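Local coordinates for protein adhesin YadA (Yersinia enterocolitica, PDB 1P9H) that binds collagen through its head domain as part of a trimeric bacterial surface adhesin, promoting attachment to and invasion of eukaryotic cells, at residues G75-T81 and G89-L95; S122-V128 and K137-G143; I158-S162 and G173-R179. All coordinates share one frame. Numbering follows the deposited sequence.

Contact 1: G75-T81 and G89-L95; sequences GAGSIAT and GPLSKAL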
ATOM      1  N   GLY A  75       9.951  12.327  -8.473  1.00  9.33           N
ATOM      2  CA  GLY A  75       9.516  13.343  -7.534  1.00  9.08           C
ATOM      3  C   GLY A  75      10.667  14.263  -7.182  1.00  9.94           C
ATOM      4  O   GLY A  75      11.829  13.846  -7.166  1.00 10.09           O
ATOM      5  N   ALA A  76      10.355  15.522  -6.908  1.00 10.71           N
ATOM      6  CA  ALA A  76      11.391  16.486  -6.568  1.00 10.43           C
ATOM      7  C   ALA A  76      12.135  16.039  -5.317  1.00 10.52           C
ATOM      8  O   ALA A  76      11.524  15.751  -4.289  1.00 10.70           O
ATOM      9  CB  ALA A  76      10.777  17.861  -6.345  1.00 12.20           C
ATOM     10  N   GLY A  77      13.457  15.977  -5.413  1.00  9.35           N
ATOM     11  CA  GLY A  77      14.254  15.578  -4.268  1.00 10.56           C
ATOM     12  C   GLY A  77      14.106  14.128  -3.852  1.00 12.29           C
ATOM     13  O   GLY A  77      14.577  13.743  -2.781  1.00 12.91           O
ATOM     14  N   SER A  78      13.453  13.316  -4.681  1.00 11.06           N
ATOM     15  CA  SER A  78      13.281  11.905  -4.350  1.00 10.58           C
ATOM     16  C   SER A  78      14.628  11.195  -4.438  1.00 10.88           C
ATOM     17  O   SER A  78      15.494  11.579  -5.227  1.00 11.10           O
ATOM     18  CB  SER A  78      12.268  11.248  -5.296  1.00 10.47           C
ATOM     19  OG  SER A  78      12.711  11.293  -6.638  1.00 10.72           O
ATOM     20  N   ILE A  79      14.803  10.160  -3.625  1.00  9.77           N
ATOM     21  CA  ILE A  79      16.057   9.416  -3.587  1.00  9.59           C
ATOM     22  C   ILE A  79      15.827   7.917  -3.481  1.00 10.20           C
ATOM     23  O   ILE A  79      15.137   7.460  -2.577  1.00 11.47           O
ATOM     24  CB  ILE A  79      16.909   9.825  -2.359  1.00 10.97           C
ATOM     25  CG1 ILE A  79      17.149  11.335  -2.358  1.00 12.12           C
ATOM     26  CG2 ILE A  79      18.233   9.073  -2.380  1.00 12.53           C
ATOM     27  CD1 ILE A  79      17.765  11.864  -1.067  1.00 14.50           C
ATOM     28  N   ALA A  80      16.401   7.164  -4.413  1.00 11.26           N
ATOM     29  CA  ALA A  80      16.323   5.705  -4.405  1.00 11.28           C
ATOM     30  C   ALA A  80      17.792   5.305  -4.366  1.00 12.57           C
ATOM     31  O   ALA A  80      18.468   5.294  -5.394  1.00 12.76           O
ATOM     32  CB  ALA A  80      15.659   5.195  -5.678  1.00 13.35           C
ATOM     33  N   THR A  81      18.265   4.986  -3.163  0.50 13.54           N
ATOM     34  CA  THR A  81      19.659   4.627  -2.923  0.50 14.42           C
ATOM     35  C   THR A  81      19.996   3.153  -3.138  0.50 14.69           C
ATOM     36  O   THR A  81      21.137   2.813  -3.449  0.50 15.90           O
ATOM     37  CB  THR A  81      20.064   4.998  -1.477  0.50 15.95           C
ATOM     38  OG1 THR A  81      19.629   6.329  -1.179  0.50 18.69           O
ATOM     39  CG2 THR A  81      21.571   4.924  -1.306  0.50 19.15           C
ATOM     40  N   GLY A  89       7.466  10.447  -4.953  1.00 10.65           N
ATOM     41  CA  GLY A  89       6.892  11.486  -4.124  1.00 10.03           C
ATOM     42  C   GLY A  89       7.984  12.482  -3.791  1.00 10.59           C
ATOM     43  O   GLY A  89       9.163  12.118  -3.754  1.00 10.30           O
ATOM     44  N   PRO A  90       7.635  13.752  -3.556  1.00 10.64           N
ATOM     45  CA  PRO A  90       8.667  14.737  -3.228  1.00  9.72           C
ATOM     46  C   PRO A  90       9.350  14.395  -1.906  1.00 12.01           C
ATOM     47  O   PRO A  90       8.685  14.134  -0.904  1.00 11.39           O
ATOM     48  CB  PRO A  90       7.886  16.050  -3.175  1.00 11.00           C
ATOM     49  CG  PRO A  90       6.518  15.613  -2.730  1.00 10.93           C
ATOM     50  CD  PRO A  90       6.294  14.359  -3.547  1.00  9.93           C
ATOM     51  N   LEU A  91      10.680  14.376  -1.927  1.00 10.39           N
ATOM     52  CA  LEU A  91      11.490  14.066  -0.752  1.00 11.76           C
ATOM     53  C   LEU A  91      11.315  12.643  -0.229  1.00 12.76           C
ATOM     54  O   LEU A  91      11.644  12.345   0.919  1.00 14.34           O
ATOM     55  CB  LEU A  91      11.218  15.080   0.366  1.00 13.31           C
ATOM     56  CG  LEU A  91      11.526  16.533  -0.010  1.00 15.48           C
ATOM     57  CD1 LEU A  91      11.249  17.445   1.176  1.00 17.19           C
ATOM     58  CD2 LEU A  91      12.980  16.655  -0.442  1.00 15.42           C
ATOM     59  N   SER A  92      10.793  11.763  -1.081  0.50 11.77           N
ATOM     60  CA  SER A  92      10.595  10.361  -0.717  0.50 12.06           C
ATOM     61  C   SER A  92      11.946   9.662  -0.843  0.50 12.70           C
ATOM     62  O   SER A  92      12.693   9.921  -1.786  0.50 12.96           O
ATOM     63  CB  SER A  92       9.578   9.711  -1.661  0.50 12.10           C
ATOM     64  OG  SER A  92       9.370   8.346  -1.339  0.50 10.78           O
ATOM     65  N   LYS A  93      12.270   8.776   0.096  1.00 11.66           N
ATOM     66  CA  LYS A  93      13.551   8.095   0.036  1.00 12.30           C
ATOM     67  C   LYS A  93      13.550   6.617   0.401  1.00 11.46           C
ATOM     68  O   LYS A  93      13.124   6.214   1.485  1.00 10.51           O
ATOM     69  CB  LYS A  93      14.603   8.856   0.862  1.00 17.74           C
ATOM     70  CG  LYS A  93      14.262   9.125   2.313  1.00 17.84           C
ATOM     71  CD  LYS A  93      15.336  10.021   2.944  1.00 19.55           C
ATOM     72  CE  LYS A  93      15.141  10.194   4.442  1.00 21.40           C
ATOM     73  NZ  LYS A  93      13.904  10.956   4.769  1.00 22.02           N
ATOM     74  N   ALA A  94      14.006   5.815  -0.552  1.00 11.14           N
ATOM     75  CA  ALA A  94      14.128   4.373  -0.395  1.00 11.86           C
ATOM     76  C   ALA A  94      15.614   4.233  -0.091  1.00 13.62           C
ATOM     77  O   ALA A  94      16.457   4.354  -0.983  1.00 14.93           O
ATOM     78  CB  ALA A  94      13.763   3.671  -1.699  1.00 12.26           C
ATOM     79  N   LEU A  95      15.921   3.980   1.178  1.00 12.41           N
ATOM     80  CA  LEU A  95      17.297   3.920   1.668  1.00 13.76           C
ATOM     81  C   LEU A  95      18.036   2.592   1.691  1.00 15.67           C
ATOM     82  O   LEU A  95      19.123   2.502   2.260  1.00 19.16           O
ATOM     83  CB  LEU A  95      17.337   4.521   3.073  1.00 16.83           C
ATOM     84  CG  LEU A  95      16.754   5.930   3.200  1.00 18.84           C
ATOM     85  CD1 LEU A  95      16.749   6.352   4.661  1.00 21.54           C
ATOM     86  CD2 LEU A  95      17.562   6.897   2.359  1.00 20.82           C
TER
HETATM   87  O   HOH W   1      14.459  12.372  -0.512  1.00 28.72           O
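Two successive coils of the roll run side by side here, 14 residues apart in register: Ile79 faces Lys93 (CA–CA 4.6 Å) and Ala80 faces Ala94 (CA–CA 4.8 Å) as parallel bridges. The donors and acceptors are mostly backbone. Ile79 N gives its hydrogen to Ser92 O (2.8 Å), Ile79 O accepts from Ala94 N (2.8 Å), and Ala94 O accepts from Thr81 N (2.9 Å), the alternation of a parallel sheet. Ahead of the strands the pairing continues between two stacked type II turns, where Leu91 N donates to Ala76 O (2.9 Å). Each turn closes on itself, Ser78 N on Gly75 O (3.0 Å) and Ser92 N on Gly89 O (3.2 Å). Gly75 O accepts a second time, from Ser78 OG at 2.8 Å, whereas Ser92, with chi1 t, hydrogen-bonds through OG to Ser106 OG and Thr101 OG1. Water 1 donates to Gly77 O at 2.7 Å and, weakly, to Ser92 O at 3.3 Å. Ile79 and Lys93 share the outer face, with CB atoms 4.1 Å apart, and Lys93 NZ hydrogen-bonds to Thr107 OG1; Ala80 and Ala94 turn to the other face, toward Ala73 and Ala87 of the opposing sheet. The turns begin at Gly75 and Gly89, whose phi values of 134° and 129° would jam a CB against the preceding carbonyl. Because the four hydrogen bonds between the segments are all main chain to main chain, the pairing does not depend on the identity of the outward side chains, consistent with a repetitive left-handed parallel beta-roll.

Contact 2: S122-V128 and K137-G143; sequences SDTGVAV and KNSVAIG
Val126, Val128, Val140 and Ile142 form the apolar centre on one face of two parallel strands, 126-128 and 140-142, whose axes approach to 4.7 Å at 7°. The valines take chi1 t and Ile142 is m,m, which carries its CD1 to 3.7 Å from Val128 CG2 and 4.1 Å from Val126 CG1. Ala127 and Ala141 point to the other face. The register is Val126–Val140, Ala127–Ala141 and Val128–Ile142, with CA–CA distances of 4.7 to 4.8 Å and phi/psi near -130°/120°. Its hydrogen bonds run Val126 N to Ser139 O (2.9 Å), Ala141 N to Val126 O (2.8 Å), Val128 N to Ala141 O (2.9 Å) and Gly143 N to Val128 O (2.7 Å). Upstream, Ser122 to Gly125 make a type II turn with Asp123 at -44°/139° and Thr124 at 50°/25°; Lys137 (-59°/144°) and Asn138 (65°/7°) match them, and Asn138 N donates to Asp123 O (2.9 Å). At the polar edge, water 2 bridges Thr124 O (2.9 Å) and, weakly, Asn138 O (3.0 Å), while water 3 joins Thr124 OG1 (3.0 Å) to Asn138 OD1 (2.7 Å). Asn138 ND2 bonds to Asp160 of the third subunit. The 14-residue offset, one coil of chain, is consistent with the head domain's left-handed parallel beta-roll. Strand 113-115 flanks 126-128, strand 156-158 flanks 140-142, and the Val/Ile face packs on both other subunits at the core of the trimer.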
ATOM      1  N   SER A 122      11.351   0.641   9.223  0.50 11.28           N
ATOM      2  CA  SER A 122      12.693   0.133   9.424  0.50 11.62           C
ATOM      3  C   SER A 122      12.801  -1.061   8.490  0.50 11.53           C
ATOM      4  O   SER A 122      11.839  -1.400   7.799  0.50 11.53           O
ATOM      5  CB  SER A 122      12.888  -0.303  10.878  0.50 12.43           C
ATOM      6  OG  SER A 122      14.231  -0.687  11.115  0.50 16.04           O
ATOM      7  N   ASP A 123      13.967  -1.694   8.468  0.50 10.60           N
ATOM      8  CA  ASP A 123      14.200  -2.843   7.602  0.50 10.36           C
ATOM      9  C   ASP A 123      13.066  -3.860   7.575  0.50  9.16           C
ATOM     10  O   ASP A 123      12.464  -4.173   8.602  0.50  3.74           O
ATOM     11  CB  ASP A 123      15.478  -3.572   8.022  0.50 12.79           C
ATOM     12  CG  ASP A 123      16.707  -2.699   7.931  0.50 15.13           C
ATOM     13  OD1 ASP A 123      16.709  -1.606   8.531  0.50 17.13           O
ATOM     14  OD2 ASP A 123      17.677  -3.114   7.264  0.50 17.73           O
ATOM     15  N   THR A 124      12.776  -4.357   6.379  1.00 11.30           N
ATOM     16  CA  THR A 124      11.770  -5.403   6.187  1.00 11.76           C
ATOM     17  C   THR A 124      10.418  -5.160   6.850  1.00 12.79           C
ATOM     18  O   THR A 124       9.685  -6.108   7.140  1.00 13.07           O
ATOM     19  CB  THR A 124      12.328  -6.746   6.696  1.00 14.90           C
ATOM     20  OG1 THR A 124      13.741  -6.785   6.460  1.00 17.21           O
ATOM     21  CG2 THR A 124      11.690  -7.910   5.966  1.00 14.80           C
ATOM     22  N   GLY A 125      10.083  -3.897   7.081  1.00 10.52           N
ATOM     23  CA  GLY A 125       8.815  -3.583   7.710  1.00  9.37           C
ATOM     24  C   GLY A 125       7.794  -3.059   6.722  1.00  9.59           C
ATOM     25  O   GLY A 125       8.065  -2.948   5.524  1.00 10.06           O
ATOM     26  N   VAL A 126       6.609  -2.746   7.232  1.00  7.29           N
ATOM     27  CA  VAL A 126       5.531  -2.209   6.412  1.00  9.08           C
ATOM     28  C   VAL A 126       4.851  -1.080   7.168  1.00  9.15           C
ATOM     29  O   VAL A 126       4.414  -1.258   8.305  1.00  9.37           O
ATOM     30  CB  VAL A 126       4.461  -3.277   6.093  1.00  8.57           C
ATOM     31  CG1 VAL A 126       3.281  -2.626   5.374  1.00  9.51           C
ATOM     32  CG2 VAL A 126       5.058  -4.384   5.238  1.00  9.48           C
ATOM     33  N   ALA A 127       4.783   0.087   6.538  1.00  8.53           N
ATOM     34  CA  ALA A 127       4.127   1.241   7.133  1.00  8.64           C
ATOM     35  C   ALA A 127       3.190   1.811   6.079  1.00 10.36           C
ATOM     36  O   ALA A 127       3.632   2.206   5.003  1.00 11.01           O
ATOM     37  CB  ALA A 127       5.161   2.295   7.547  1.00  8.46           C
ATOM     38  N   VAL A 128       1.895   1.812   6.374  1.00  8.41           N
ATOM     39  CA  VAL A 128       0.912   2.358   5.447  1.00  8.48           C
ATOM     40  C   VAL A 128       0.034   3.341   6.204  1.00  9.09           C
ATOM     41  O   VAL A 128      -0.603   2.981   7.195  1.00  9.87           O
ATOM     42  CB  VAL A 128       0.011   1.264   4.837  1.00  8.33           C
ATOM     43  CG1 VAL A 128      -0.955   1.897   3.837  1.00  8.45           C
ATOM     44  CG2 VAL A 128       0.857   0.214   4.135  1.00  9.52           C
ATOM     45  N   LYS A 137      12.252  -3.561  13.348  1.00 20.14           N
ATOM     46  CA  LYS A 137      12.486  -4.282  12.106  1.00 19.81           C
ATOM     47  C   LYS A 137      11.381  -5.324  11.951  1.00 17.74           C
ATOM     48  O   LYS A 137      10.907  -5.890  12.936  1.00 17.18           O
ATOM     49  CB  LYS A 137      13.861  -4.955  12.122  1.00 23.92           C
ATOM     50  CG  LYS A 137      15.024  -3.969  12.115  1.00 27.30           C
ATOM     51  CD  LYS A 137      16.352  -4.683  11.918  1.00 32.02           C
ATOM     52  CE  LYS A 137      17.504  -3.694  11.829  1.00 35.71           C
ATOM     53  NZ  LYS A 137      18.800  -4.378  11.557  1.00 38.72           N
ATOM     54  N   ASN A 138      10.958  -5.540  10.710  1.00 17.45           N
ATOM     55  CA  ASN A 138       9.908  -6.500  10.385  1.00 14.01           C
ATOM     56  C   ASN A 138       8.529  -6.159  10.947  1.00 14.04           C
ATOM     57  O   ASN A 138       7.609  -6.963  10.837  1.00 14.95           O
ATOM     58  CB  ASN A 138      10.309  -7.902  10.853  1.00 14.57           C
ATOM     59  CG  ASN A 138      11.624  -8.359  10.251  1.00 17.29           C
ATOM     60  OD1 ASN A 138      12.666  -7.751  10.483  1.00 20.77           O
ATOM     61  ND2 ASN A 138      11.580  -9.434   9.475  1.00 14.68           N
ATOM     62  N   SER A 139       8.373  -4.977  11.535  1.00 12.63           N
ATOM     63  CA  SER A 139       7.076  -4.603  12.092  1.00 10.71           C
ATOM     64  C   SER A 139       6.107  -4.104  11.024  1.00 11.13           C
ATOM     65  O   SER A 139       6.497  -3.844   9.881  1.00 11.91           O
ATOM     66  CB  SER A 139       7.244  -3.541  13.188  1.00 11.97           C
ATOM     67  OG  SER A 139       7.794  -2.337  12.680  1.00 13.53           O
ATOM     68  N   VAL A 140       4.839  -3.988  11.406  1.00  9.12           N
ATOM     69  CA  VAL A 140       3.777  -3.539  10.507  1.00  8.43           C
ATOM     70  C   VAL A 140       2.935  -2.481  11.204  1.00  8.21           C
ATOM     71  O   VAL A 140       2.429  -2.709  12.299  1.00  9.92           O
ATOM     72  CB  VAL A 140       2.850  -4.718  10.112  1.00  9.22           C
ATOM     73  CG1 VAL A 140       1.677  -4.215   9.275  1.00  9.17           C
ATOM     74  CG2 VAL A 140       3.639  -5.767   9.341  1.00 10.06           C
ATOM     75  N   ALA A 141       2.790  -1.326  10.561  1.00  8.64           N
ATOM     76  CA  ALA A 141       1.998  -0.236  11.111  1.00  8.23           C
ATOM     77  C   ALA A 141       1.041   0.241  10.027  1.00  9.52           C
ATOM     78  O   ALA A 141       1.475   0.819   9.029  1.00  9.42           O
ATOM     79  CB  ALA A 141       2.910   0.906  11.554  1.00 10.71           C
ATOM     80  N   ILE A 142      -0.252  -0.012  10.219  1.00  9.01           N
ATOM     81  CA  ILE A 142      -1.268   0.382   9.245  1.00  9.04           C
ATOM     82  C   ILE A 142      -2.241   1.370   9.869  1.00  9.93           C
ATOM     83  O   ILE A 142      -2.919   1.048  10.846  1.00 11.11           O
ATOM     84  CB  ILE A 142      -2.092  -0.836   8.746  1.00 11.17           C
ATOM     85  CG1 ILE A 142      -1.164  -1.964   8.284  1.00 14.25           C
ATOM     86  CG2 ILE A 142      -3.011  -0.408   7.607  1.00 11.99           C
ATOM     87  CD1 ILE A 142      -0.291  -1.615   7.092  1.00 15.20           C
ATOM     88  N   GLY A 143      -2.314   2.567   9.295  1.00  9.22           N
ATOM     89  CA  GLY A 143      -3.211   3.582   9.806  1.00 10.56           C
ATOM     90  C   GLY A 143      -2.491   4.874  10.131  1.00 10.36           C
ATOM     91  O   GLY A 143      -1.282   4.876  10.386  1.00 10.01           O
TER
HETATM   92  O   HOH W   2       6.997  -6.769   7.860  1.00 13.20           O
HETATM   93  O   HOH W   3      14.984  -7.375   9.098  1.00 19.57           O

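Contact 3: I158-S162 and G173-R179; sequences IGDRS and GHESLNR
Gly173 opens the second segment fully extended (phi/psi -166°/-165°), its CA 4.4 Å from that of Ser162 and its O 3.3 Å from Ser162 CA in a CA–H...O contact. His174 follows with chi1 p and chi2 -93°, so that its ring leans on the type II turn Gly159–Ser162 (Asp160 at -54°/126°, Arg161 at 58°/12°): His174 CE1 lies 3.6 Å from Arg161 CB. A type I turn through Glu175 and Ser176 comes next, closed by Leu177 N to His174 O (3.1 Å) and His174 N to Leu177 O (2.8 Å). Asn178 continues extended to Arg179, whose side chain (m,t,t, chi4 83°) returns to the first segment. Its NH2 donates to Asp160 O (3.0 Å, 177°), its NH1 weakly to Ser162 OG (2.9 Å) and also to Ile172 O, its NE bonds to Tyr154 O of the second subunit, and Gly159 CA covers one guanidinium face. Ser162 OG (chi1 m) itself donates to Ile158 O (2.6 Å). Arg161 NH1 forms a salt bridge with Asp160 OD1 (2.7 Å), while Asp160 OD2 bonds to His144 ND1 and to Asn138 of the second subunit. Neither segment pairs as a strand across this contact; an arginine bonding a turn carbonyl joins them instead. The first segment leaves strand 156-158; the second runs from strand 169-171, outermost of its sheet within the chain, to strand 180-182 on the way to the stalk.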
ATOM      1  N   ILE A 158      -2.547  -1.717  14.208  0.50  8.45           N
ATOM      2  CA  ILE A 158      -3.632  -1.550  13.244  0.50  8.29           C
ATOM      3  C   ILE A 158      -4.632  -0.475  13.657  0.50  9.10           C
ATOM      4  O   ILE A 158      -5.240  -0.573  14.723  0.50  8.71           O
ATOM      5  CB  ILE A 158      -4.423  -2.872  13.089  0.50  9.24           C
ATOM      6  CG1 ILE A 158      -3.507  -3.972  12.554  0.50  9.34           C
ATOM      7  CG2 ILE A 158      -5.628  -2.666  12.182  0.50  9.95           C
ATOM      8  CD1 ILE A 158      -4.149  -5.342  12.554  0.50 11.55           C
ATOM      9  N   GLY A 159      -4.810   0.542  12.814  1.00  9.35           N
ATOM     10  CA  GLY A 159      -5.784   1.572  13.129  1.00  9.17           C
ATOM     11  C   GLY A 159      -5.207   2.944  13.412  1.00  9.92           C
ATOM     12  O   GLY A 159      -4.025   3.086  13.729  1.00 10.53           O
ATOM     13  N   ASP A 160      -6.053   3.963  13.289  1.00 10.47           N
ATOM     14  CA  ASP A 160      -5.630   5.330  13.560  1.00 10.47           C
ATOM     15  C   ASP A 160      -5.012   5.412  14.956  1.00 11.03           C
ATOM     16  O   ASP A 160      -5.621   4.991  15.940  1.00 11.11           O
ATOM     17  CB  ASP A 160      -6.827   6.282  13.476  1.00 10.62           C
ATOM     18  CG  ASP A 160      -6.459   7.710  13.829  1.00 13.14           C
ATOM     19  OD1 ASP A 160      -6.641   8.111  15.002  1.00 13.83           O
ATOM     20  OD2 ASP A 160      -5.976   8.429  12.933  1.00 14.47           O
ATOM     21  N   ARG A 161      -3.792   5.938  15.014  1.00 11.51           N
ATOM     22  CA  ARG A 161      -3.050   6.123  16.258  1.00 11.63           C
ATOM     23  C   ARG A 161      -2.784   4.870  17.093  1.00 11.82           C
ATOM     24  O   ARG A 161      -2.353   4.969  18.242  1.00 12.81           O
ATOM     25  CB  ARG A 161      -3.746   7.182  17.121  1.00 11.34           C
ATOM     26  CG  ARG A 161      -3.732   8.578  16.501  1.00 12.96           C
ATOM     27  CD  ARG A 161      -4.478   9.583  17.372  1.00 16.78           C
ATOM     28  NE  ARG A 161      -4.356  10.959  16.886  1.00 20.09           N
ATOM     29  CZ  ARG A 161      -5.081  11.488  15.905  1.00 22.76           C
ATOM     30  NH1 ARG A 161      -6.002  10.766  15.278  1.00 19.58           N
ATOM     31  NH2 ARG A 161      -4.893  12.755  15.555  1.00 23.59           N
ATOM     32  N   SER A 162      -3.026   3.692  16.529  1.00 11.72           N
ATOM     33  CA  SER A 162      -2.771   2.467  17.277  1.00 10.40           C
ATOM     34  C   SER A 162      -1.281   2.340  17.553  1.00 11.23           C
ATOM     35  O   SER A 162      -0.447   2.622  16.694  1.00 10.50           O
ATOM     36  CB  SER A 162      -3.270   1.245  16.510  1.00 10.81           C
ATOM     37  OG  SER A 162      -4.684   1.243  16.467  1.00 10.46           O
ATOM     38  N   GLY A 173      -5.336  -0.551  19.258  1.00 10.41           N
ATOM     39  CA  GLY A 173      -5.698   0.659  19.977  1.00 11.22           C
ATOM     40  C   GLY A 173      -4.506   1.368  20.591  1.00 12.23           C
ATOM     41  O   GLY A 173      -3.358   1.091  20.249  1.00 11.66           O
ATOM     42  N   HIS A 174      -4.776   2.294  21.504  1.00 13.17           N
ATOM     43  CA  HIS A 174      -3.703   3.032  22.156  1.00 14.99           C
ATOM     44  C   HIS A 174      -4.096   3.465  23.560  1.00 17.59           C
ATOM     45  O   HIS A 174      -5.119   3.027  24.081  1.00 17.05           O
ATOM     46  CB  HIS A 174      -3.297   4.249  21.315  1.00 15.10           C
ATOM     47  CG  HIS A 174      -4.439   5.136  20.926  1.00 15.93           C
ATOM     48  ND1 HIS A 174      -5.117   5.002  19.733  1.00 19.58           N
ATOM     49  CD2 HIS A 174      -5.011   6.184  21.566  1.00 17.27           C
ATOM     50  CE1 HIS A 174      -6.052   5.931  19.652  1.00 18.36           C
ATOM     51  NE2 HIS A 174      -6.008   6.662  20.752  1.00 19.58           N
ATOM     52  N   GLU A 175      -3.277   4.324  24.162  1.00 20.40           N
ATOM     53  CA  GLU A 175      -3.505   4.812  25.520  1.00 22.51           C
ATOM     54  C   GLU A 175      -4.925   5.281  25.817  1.00 23.10           C
ATOM     55  O   GLU A 175      -5.463   4.992  26.889  1.00 25.37           O
ATOM     56  CB  GLU A 175      -2.535   5.954  25.846  1.00 22.73           C
ATOM     57  CG  GLU A 175      -1.068   5.562  25.861  1.00 20.03           C
ATOM     58  CD  GLU A 175      -0.173   6.696  26.337  1.00 20.03           C
ATOM     59  OE1 GLU A 175      -0.296   7.097  27.517  1.00 20.03           O
ATOM     60  OE2 GLU A 175       0.648   7.191  25.534  1.00 20.03           O
ATOM     61  N   SER A 176      -5.533   6.003  24.882  1.00 22.04           N
ATOM     62  CA  SER A 176      -6.879   6.519  25.099  1.00 22.40           C
ATOM     63  C   SER A 176      -7.962   5.884  24.237  1.00 20.88           C
ATOM     64  O   SER A 176      -9.037   6.460  24.064  1.00 21.99           O
ATOM     65  CB  SER A 176      -6.892   8.037  24.901  1.00 24.17           C
ATOM     66  OG  SER A 176      -6.461   8.388  23.601  1.00 26.76           O
ATOM     67  N   LEU A 177      -7.694   4.700  23.697  1.00 17.34           N
ATOM     68  CA  LEU A 177      -8.695   4.033  22.879  1.00 16.29           C
ATOM     69  C   LEU A 177      -8.514   2.532  22.737  1.00 15.93           C
ATOM     70  O   LEU A 177      -7.477   2.057  22.276  1.00 17.00           O
ATOM     71  CB  LEU A 177      -8.749   4.649  21.474  1.00 17.36           C
ATOM     72  CG  LEU A 177      -9.748   3.993  20.511  1.00 18.09           C
ATOM     73  CD1 LEU A 177     -11.169   4.197  21.023  1.00 20.16           C
ATOM     74  CD2 LEU A 177      -9.603   4.592  19.118  1.00 20.07           C
ATOM     75  N   ASN A 178      -9.535   1.792  23.157  1.00 14.03           N
ATOM     76  CA  ASN A 178      -9.549   0.347  23.009  1.00 12.34           C
ATOM     77  C   ASN A 178     -10.664   0.111  22.006  1.00 13.75           C
ATOM     78  O   ASN A 178     -11.723   0.736  22.090  1.00 15.55           O
ATOM     79  CB  ASN A 178      -9.891  -0.357  24.324  1.00 14.51           C
ATOM     80  CG  ASN A 178      -8.822  -0.173  25.374  1.00 17.33           C
ATOM     81  OD1 ASN A 178      -7.627  -0.258  25.083  1.00 18.08           O
ATOM     82  ND2 ASN A 178      -9.243   0.072  26.611  1.00 20.00           N
ATOM     83  N   ARG A 179     -10.426  -0.777  21.052  1.00 12.13           N
ATOM     84  CA  ARG A 179     -11.425  -1.063  20.036  1.00 10.67           C
ATOM     85  C   ARG A 179     -12.015  -2.455  20.189  1.00 11.89           C
ATOM     86  O   ARG A 179     -11.335  -3.387  20.619  1.00 12.88           O
ATOM     87  CB  ARG A 179     -10.807  -0.950  18.639  1.00 10.67           C
ATOM     88  CG  ARG A 179     -10.331   0.440  18.241  1.00 10.34           C
ATOM     89  CD  ARG A 179      -9.943   0.432  16.764  1.00 10.51           C
ATOM     90  NE  ARG A 179      -9.627   1.754  16.224  1.00 10.94           N
ATOM     91  CZ  ARG A 179      -8.449   2.362  16.339  1.00  9.41           C
ATOM     92  NH1 ARG A 179      -7.447   1.782  16.986  1.00 11.35           N
ATOM     93  NH2 ARG A 179      -8.267   3.547  15.772  1.00 11.16           N
TER

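From the N terminus the three contacts come in series, neither nesting nor crossing. Contact 1 closes one coil of the roll, joining strands 79-80 and 93-94 of one parallel sheet with the turns that lead into them. Contact 2 closes a later coil on the other sheet, between strands 126-128 and 140-142; the centres of the two are 18 Å apart. Contact 3 closes the longer last excursion, from after strand 156-158 to beyond strand 169-171. It touches contact 2, where Gly159 N lies 2.8 Å from Ile142 O, a probable hydrogen bond, while contact 1 lies 30 Å from it centre to centre, across the middle of the chain.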